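Long-range contacts in sensory transduction histidine kinase, putative (Borrelia burgdorferi, PDB 5BWJ), which probably phosphorylates itself on histidine as a hybrid sensor kinase, this chain being its periplasmic sensor domain, a Venus flytrap module thought to sense small molecules: residues Q15-Y21 with K160-I165; S88-F94 with D153-C159. All blocks are in the same frame, centred on the assembly; numbering follows the deposited sequence.

Contact 1: residues Q15-Y21 with K160-I165; sequences QFFPFYY and KTLHYI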
loop_
_atom_site.group_PDB
_atom_site.type_symbol
_atom_site.label_atom_id
_atom_site.label_comp_id
_atom_site.label_asym_id
_atom_site.label_seq_id
_atom_site.Cartn_x
_atom_site.Cartn_y
_atom_site.Cartn_z
ATOM N N GLN B 15 -11.505 -7.404 2.795
ATOM C CA GLN B 15 -10.599 -6.508 3.505
ATOM C C GLN B 15 -9.674 -5.819 2.510
ATOM O O GLN B 15 -9.380 -6.360 1.442
ATOM C CB GLN B 15 -9.784 -7.273 4.548
ATOM C CG GLN B 15 -10.633 -8.004 5.579
ATOM C CD GLN B 15 -9.795 -8.638 6.671
ATOM O OE1 GLN B 15 -9.066 -7.951 7.389
ATOM N NE2 GLN B 15 -9.888 -9.957 6.797
ATOM N N PHE B 16 -9.220 -4.626 2.874
ATOM C CA PHE B 16 -8.478 -3.764 1.961
ATOM C C PHE B 16 -7.570 -2.836 2.762
ATOM O O PHE B 16 -7.912 -1.682 3.009
ATOM C CB PHE B 16 -9.459 -2.964 1.091
ATOM C CG PHE B 16 -8.812 -2.149 0.000
ATOM C CD1 PHE B 16 -9.586 -1.311 -0.786
ATOM C CD2 PHE B 16 -7.450 -2.222 -0.252
ATOM C CE1 PHE B 16 -9.015 -0.554 -1.791
ATOM C CE2 PHE B 16 -6.876 -1.467 -1.259
ATOM C CZ PHE B 16 -7.660 -0.633 -2.028
ATOM N N PHE B 17 -6.415 -3.348 3.173
ATOM C CA PHE B 17 -5.479 -2.571 3.978
ATOM C C PHE B 17 -4.938 -1.398 3.166
ATOM O O PHE B 17 -4.576 -1.575 2.005
ATOM C CB PHE B 17 -4.323 -3.453 4.462
ATOM C CG PHE B 17 -3.389 -2.762 5.421
ATOM C CD1 PHE B 17 -3.534 -2.934 6.789
ATOM C CD2 PHE B 17 -2.368 -1.944 4.959
ATOM C CE1 PHE B 17 -2.681 -2.303 7.676
ATOM C CE2 PHE B 17 -1.513 -1.310 5.842
ATOM C CZ PHE B 17 -1.669 -1.491 7.204
ATOM N N PRO B 18 -4.867 -0.197 3.766
ATOM C CA PRO B 18 -5.254 0.228 5.117
ATOM C C PRO B 18 -6.633 0.889 5.179
ATOM O O PRO B 18 -6.965 1.516 6.185
ATOM C CB PRO B 18 -4.168 1.242 5.466
ATOM C CG PRO B 18 -3.910 1.922 4.154
ATOM C CD PRO B 18 -4.110 0.868 3.079
ATOM N N PHE B 19 -7.418 0.761 4.115
ATOM C CA PHE B 19 -8.724 1.414 4.051
ATOM C C PHE B 19 -9.716 0.797 5.032
ATOM O O PHE B 19 -10.436 1.513 5.725
ATOM C CB PHE B 19 -9.271 1.356 2.625
ATOM C CG PHE B 19 -8.481 2.181 1.652
ATOM C CD1 PHE B 19 -8.815 3.505 1.417
ATOM C CD2 PHE B 19 -7.389 1.643 0.992
ATOM C CE1 PHE B 19 -8.084 4.270 0.531
ATOM C CE2 PHE B 19 -6.653 2.403 0.107
ATOM C CZ PHE B 19 -7.000 3.719 -0.124
ATOM N N TYR B 20 -9.753 -0.528 5.091
ATOM C CA TYR B 20 -10.533 -1.214 6.111
ATOM C C TYR B 20 -10.047 -2.649 6.258
ATOM O O TYR B 20 -9.812 -3.341 5.268
ATOM C CB TYR B 20 -12.031 -1.181 5.780
ATOM C CG TYR B 20 -12.386 -1.740 4.424
ATOM C CD1 TYR B 20 -12.683 -3.086 4.263
ATOM C CD2 TYR B 20 -12.434 -0.919 3.304
ATOM C CE1 TYR B 20 -13.009 -3.602 3.025
ATOM C CE2 TYR B 20 -12.758 -1.425 2.061
ATOM C CZ TYR B 20 -13.044 -2.766 1.928
ATOM O OH TYR B 20 -13.370 -3.271 0.692
ATOM N N TYR B 21 -9.885 -3.083 7.505
ATOM C CA TYR B 21 -9.389 -4.422 7.793
ATOM C C TYR B 21 -9.705 -4.811 9.231
ATOM O O TYR B 21 -9.915 -3.949 10.081
ATOM C CB TYR B 21 -7.883 -4.502 7.540
ATOM C CG TYR B 21 -7.072 -3.491 8.321
ATOM C CD1 TYR B 21 -6.899 -2.196 7.849
ATOM C CD2 TYR B 21 -6.474 -3.833 9.526
ATOM C CE1 TYR B 21 -6.157 -1.270 8.556
ATOM C CE2 TYR B 21 -5.730 -2.913 10.241
ATOM C CZ TYR B 21 -5.574 -1.633 9.751
ATOM O OH TYR B 21 -4.833 -0.715 10.460
ATOM N N LYS B 160 -0.596 -6.075 0.170
ATOM C CA LYS B 160 -0.679 -5.566 1.537
ATOM C C LYS B 160 -1.664 -6.352 2.400
ATOM O O LYS B 160 -1.366 -6.671 3.550
ATOM C CB LYS B 160 -1.069 -4.085 1.525
ATOM C CG LYS B 160 0.029 -3.166 1.008
ATOM C CD LYS B 160 -0.429 -1.719 0.923
ATOM C CE LYS B 160 0.660 -0.833 0.336
ATOM N NZ LYS B 160 0.186 0.558 0.098
ATOM N N THR B 161 -2.830 -6.672 1.847
ATOM C CA THR B 161 -3.916 -7.247 2.641
ATOM C C THR B 161 -3.665 -8.702 3.028
ATOM O O THR B 161 -3.826 -9.076 4.192
ATOM C CB THR B 161 -5.262 -7.165 1.894
ATOM O OG1 THR B 161 -5.535 -5.804 1.546
ATOM C CG2 THR B 161 -6.402 -7.694 2.769
ATOM N N LEU B 162 -3.292 -9.528 2.056
ATOM C CA LEU B 162 -3.053 -10.940 2.328
ATOM C C LEU B 162 -1.890 -11.095 3.295
ATOM O O LEU B 162 -1.906 -11.956 4.179
ATOM C CB LEU B 162 -2.773 -11.705 1.035
ATOM C CG LEU B 162 -3.907 -11.734 0.010
ATOM C CD1 LEU B 162 -3.515 -12.609 -1.166
ATOM C CD2 LEU B 162 -5.215 -12.223 0.631
ATOM N N HIS B 163 -0.888 -10.242 3.126
ATOM C CA HIS B 163 0.284 -10.265 3.980
ATOM C C HIS B 163 -0.059 -9.828 5.399
ATOM O O HIS B 163 0.423 -10.412 6.370
ATOM C CB HIS B 163 1.373 -9.363 3.408
ATOM C CG HIS B 163 2.668 -9.453 4.148
ATOM N ND1 HIS B 163 3.654 -10.353 3.807
ATOM C CD2 HIS B 163 3.130 -8.774 5.222
ATOM C CE1 HIS B 163 4.674 -10.217 4.635
ATOM N NE2 HIS B 163 4.380 -9.266 5.504
ATOM N N TYR B 164 -0.887 -8.794 5.515
ATOM C CA TYR B 164 -1.304 -8.301 6.819
ATOM C C TYR B 164 -2.024 -9.383 7.620
ATOM O O TYR B 164 -1.691 -9.631 8.778
ATOM C CB TYR B 164 -2.221 -7.083 6.679
ATOM C CG TYR B 164 -3.012 -6.806 7.939
ATOM C CD1 TYR B 164 -2.429 -6.152 9.016
ATOM C CD2 TYR B 164 -4.333 -7.215 8.058
ATOM C CE1 TYR B 164 -3.142 -5.907 10.178
ATOM C CE2 TYR B 164 -5.055 -6.973 9.216
ATOM C CZ TYR B 164 -4.454 -6.319 10.271
ATOM O OH TYR B 164 -5.166 -6.072 11.424
ATOM N N ILE B 165 -3.014 -10.014 6.996
ATOM C CA ILE B 165 -3.836 -11.014 7.674
ATOM C C ILE B 165 -2.977 -12.170 8.170
ATOM O O ILE B 165 -3.058 -12.549 9.336
ATOM C CB ILE B 165 -4.947 -11.553 6.750
ATOM C CG1 ILE B 165 -5.899 -10.422 6.361
ATOM C CG2 ILE B 165 -5.739 -12.665 7.443
ATOM C CD1 ILE B 165 -6.843 -10.771 5.231
HETATM O O HOH W 1 -7.483 -6.673 -0.775
#
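Q15 turns both backbone and side chain to the helix: its O lies 3.5 Å from T161 CG2 and its NE2 3.5 Å from I165 CD1, while its OE1 is hydrogen-bonded to K22 N. A water donates to Q15 O (2.9 Å) and to T161 OG1 (3.2 Å). F16 directs its CB away from the helix and packs on L85 and A86 of strand 79-94. The one direct hydrogen bond comes next, F17 N to T161 OG1 at 3.1 Å. F17 is joined to P18 by a cis peptide; its ring lies nearly parallel to that of Y164 but slid aside, centroids 5.4 Å apart. Beyond the classic bulge in which F19 and Y20 face F16, Y21 sets its ring edge against the face of Y164 (centroids 4.8 Å apart, planes at 71°), whose OH is held by K22 O. This T-shaped pair completes an aromatic cluster between the two lobes of the Venus flytrap fold, where a nitrate near Y164 is consistent with a ligand-binding cleft.

Contact 2: residues S88-F94 with D153-C159; sequences SISILFF and DYIYGDC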
loop_
_atom_site.group_PDB
_atom_site.type_symbol
_atom_site.label_atom_id
_atom_site.label_comp_id
_atom_site.label_asym_id
_atom_site.label_seq_id
_atom_site.Cartn_x
_atom_site.Cartn_y
_atom_site.Cartn_z
ATOM N N SER B 88 -2.637 -1.555 -6.071
ATOM C CA SER B 88 -1.988 -2.675 -5.404
ATOM C C SER B 88 -1.057 -3.393 -6.374
ATOM O O SER B 88 -1.059 -3.117 -7.575
ATOM C CB SER B 88 -3.027 -3.653 -4.850
ATOM O OG SER B 88 -3.874 -3.022 -3.906
ATOM N N ILE B 89 -0.256 -4.308 -5.837
ATOM C CA ILE B 89 0.600 -5.163 -6.645
ATOM C C ILE B 89 0.202 -6.613 -6.408
ATOM O O ILE B 89 0.052 -7.044 -5.265
ATOM C CB ILE B 89 2.095 -4.959 -6.312
ATOM C CG1 ILE B 89 2.491 -3.500 -6.559
ATOM C CG2 ILE B 89 2.964 -5.908 -7.144
ATOM C CD1 ILE B 89 3.936 -3.161 -6.205
ATOM N N SER B 90 0.009 -7.359 -7.491
ATOM C CA SER B 90 -0.310 -8.776 -7.385
ATOM C C SER B 90 0.938 -9.552 -6.978
ATOM O O SER B 90 1.991 -9.410 -7.597
ATOM C CB SER B 90 -0.864 -9.308 -8.708
ATOM O OG SER B 90 0.139 -9.325 -9.710
ATOM N N ILE B 91 0.812 -10.370 -5.939
ATOM C CA ILE B 91 1.944 -11.135 -5.426
ATOM C C ILE B 91 1.552 -12.582 -5.162
ATOM O O ILE B 91 0.482 -12.868 -4.618
ATOM C CB ILE B 91 2.512 -10.494 -4.132
ATOM C CG1 ILE B 91 3.354 -9.267 -4.498
ATOM C CG2 ILE B 91 3.354 -11.502 -3.332
ATOM C CD1 ILE B 91 4.018 -8.568 -3.324
ATOM N N LEU B 92 2.429 -13.491 -5.574
ATOM C CA LEU B 92 2.289 -14.901 -5.249
ATOM C C LEU B 92 3.022 -15.172 -3.939
ATOM O O LEU B 92 4.251 -15.091 -3.883
ATOM C CB LEU B 92 2.843 -15.775 -6.378
ATOM C CG LEU B 92 2.535 -17.270 -6.285
ATOM C CD1 LEU B 92 1.048 -17.532 -6.488
ATOM C CD2 LEU B 92 3.356 -18.048 -7.299
ATOM N N PHE B 93 2.262 -15.468 -2.888
ATOM C CA PHE B 93 2.822 -15.717 -1.560
ATOM C C PHE B 93 2.971 -17.205 -1.260
ATOM O O PHE B 93 2.239 -18.031 -1.800
ATOM C CB PHE B 93 1.941 -15.090 -0.478
ATOM C CG PHE B 93 2.032 -13.595 -0.396
ATOM C CD1 PHE B 93 3.160 -12.983 0.125
ATOM C CD2 PHE B 93 0.975 -12.803 -0.808
ATOM C CE1 PHE B 93 3.238 -11.609 0.213
ATOM C CE2 PHE B 93 1.049 -11.429 -0.722
ATOM C CZ PHE B 93 2.181 -10.831 -0.209
ATOM N N PHE B 94 3.913 -17.534 -0.380
ATOM C CA PHE B 94 4.027 -18.888 0.158
ATOM C C PHE B 94 4.668 -18.837 1.541
ATOM O O PHE B 94 5.191 -17.802 1.951
ATOM C CB PHE B 94 4.830 -19.792 -0.782
ATOM C CG PHE B 94 6.249 -19.350 -0.998
ATOM C CD1 PHE B 94 6.560 -18.430 -1.985
ATOM C CD2 PHE B 94 7.277 -19.867 -0.225
ATOM C CE1 PHE B 94 7.866 -18.025 -2.189
ATOM C CE2 PHE B 94 8.584 -19.466 -0.423
ATOM C CZ PHE B 94 8.879 -18.544 -1.408
ATOM N N ASP B 153 -0.452 -24.502 -1.888
ATOM C CA ASP B 153 0.978 -24.233 -1.781
ATOM C C ASP B 153 1.264 -22.741 -1.916
ATOM O O ASP B 153 2.176 -22.214 -1.276
ATOM C CB ASP B 153 1.749 -25.012 -2.849
ATOM C CG ASP B 153 1.616 -26.514 -2.686
ATOM O OD1 ASP B 153 1.691 -26.998 -1.538
ATOM O OD2 ASP B 153 1.435 -27.210 -3.706
ATOM N N TYR B 154 0.480 -22.072 -2.755
ATOM C CA TYR B 154 0.651 -20.645 -3.012
ATOM C C TYR B 154 -0.692 -19.924 -3.006
ATOM O O TYR B 154 -1.719 -20.513 -3.346
ATOM C CB TYR B 154 1.348 -20.423 -4.356
ATOM C CG TYR B 154 2.672 -21.139 -4.490
ATOM C CD1 TYR B 154 2.731 -22.459 -4.920
ATOM C CD2 TYR B 154 3.864 -20.495 -4.192
ATOM C CE1 TYR B 154 3.940 -23.116 -5.045
ATOM C CE2 TYR B 154 5.077 -21.144 -4.313
ATOM C CZ TYR B 154 5.109 -22.454 -4.739
ATOM O OH TYR B 154 6.317 -23.102 -4.860
ATOM N N ILE B 155 -0.680 -18.653 -2.616
ATOM C CA ILE B 155 -1.856 -17.800 -2.751
ATOM C C ILE B 155 -1.484 -16.571 -3.573
ATOM O O ILE B 155 -0.351 -16.095 -3.518
ATOM C CB ILE B 155 -2.431 -17.376 -1.382
ATOM C CG1 ILE B 155 -1.378 -16.626 -0.561
ATOM C CG2 ILE B 155 -2.948 -18.603 -0.636
ATOM C CD1 ILE B 155 -1.879 -16.107 0.776
ATOM N N TYR B 156 -2.450 -16.073 -4.337
ATOM C CA TYR B 156 -2.225 -14.979 -5.271
ATOM C C TYR B 156 -3.237 -13.865 -5.035
ATOM O O TYR B 156 -4.443 -14.100 -5.074
ATOM C CB TYR B 156 -2.320 -15.501 -6.705
ATOM C CG TYR B 156 -1.837 -14.540 -7.762
ATOM C CD1 TYR B 156 -0.510 -14.132 -7.803
ATOM C CD2 TYR B 156 -2.701 -14.056 -8.735
ATOM C CE1 TYR B 156 -0.061 -13.258 -8.775
ATOM C CE2 TYR B 156 -2.260 -13.182 -9.712
ATOM C CZ TYR B 156 -0.940 -12.787 -9.726
ATOM O OH TYR B 156 -0.496 -11.918 -10.694
ATOM N N GLY B 157 -2.750 -12.655 -4.779
ATOM C CA GLY B 157 -3.637 -11.537 -4.521
ATOM C C GLY B 157 -2.952 -10.275 -4.032
ATOM O O GLY B 157 -1.782 -10.024 -4.330
ATOM N N ASP B 158 -3.701 -9.485 -3.269
ATOM C CA ASP B 158 -3.260 -8.169 -2.820
ATOM C C ASP B 158 -2.009 -8.242 -1.947
ATOM O O ASP B 158 -1.963 -9.002 -0.980
ATOM C CB ASP B 158 -4.390 -7.480 -2.054
ATOM C CG ASP B 158 -4.055 -6.052 -1.682
ATOM O OD1 ASP B 158 -3.498 -5.840 -0.586
ATOM O OD2 ASP B 158 -4.345 -5.143 -2.488
ATOM N N CYS B 159 -1.010 -7.431 -2.286
ATOM C CA CYS B 159 0.287 -7.473 -1.611
ATOM C C CYS B 159 0.198 -7.095 -0.137
ATOM O O CYS B 159 0.844 -7.717 0.706
ATOM C CB CYS B 159 1.290 -6.544 -2.309
ATOM S SG CYS B 159 0.814 -4.792 -2.354
#
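The strands run antiparallel, their axes approaching to 4.6 Å at 161°. I91 and G157 form a hydrogen-bonded pair (I91 N to G157 O 3.1 Å, G157 N to I91 O 3.2 Å), as do F93 and I155 (F93 N to I155 O 2.8 Å, I155 N to F93 O 3.1 Å); L92 with Y156 and S90 with D158 are non-hydrogen-bonded pairs. Beyond the S90-D158 pair two weak bonds remain, C159 N to I89 O (3.2 Å) and I89 N to C159 SG (3.7 Å). On one face L92 CD1 packs 3.6 Å from Y154 CB and 3.9 Å from Y156 CB. On the other, F93 CB meets I155 CG1 at 3.7 Å, and the edge of the F93 ring lies by C159 O. S88 OG donates to D158 OD2 at 2.6 Å, while D158 OD1 caps T161 N in the turn leading into the next helix. Helix 140-148 covers I155, helix 121-128 packs on Y156, and strand 154-156 sits between strands 79-94 and 114-117.

In the fold
Both contacts are largely buried, but contact 2 is woven into the main sheet whereas contact 1 joins a loop to a helix across the gap between lobes. Backbone pairing dominates contact 2; contact 1 relies on aromatic rings, one direct hydrogen bond and a water. They share a chain path: strand 154-156 leads through D158 into helix 161-169, so the chain leaving this inner strand carries T161 and Y164 to the loop. L162 CD1 packs on G157 CA at 3.5 Å and H163 ND1 lies 3.8 Å from F93 CE1, tying the two together. Both reach the dimer interface: I89 packs on F19 of the second subunit, and F17 makes a cation-pi contact with K160 of that subunit.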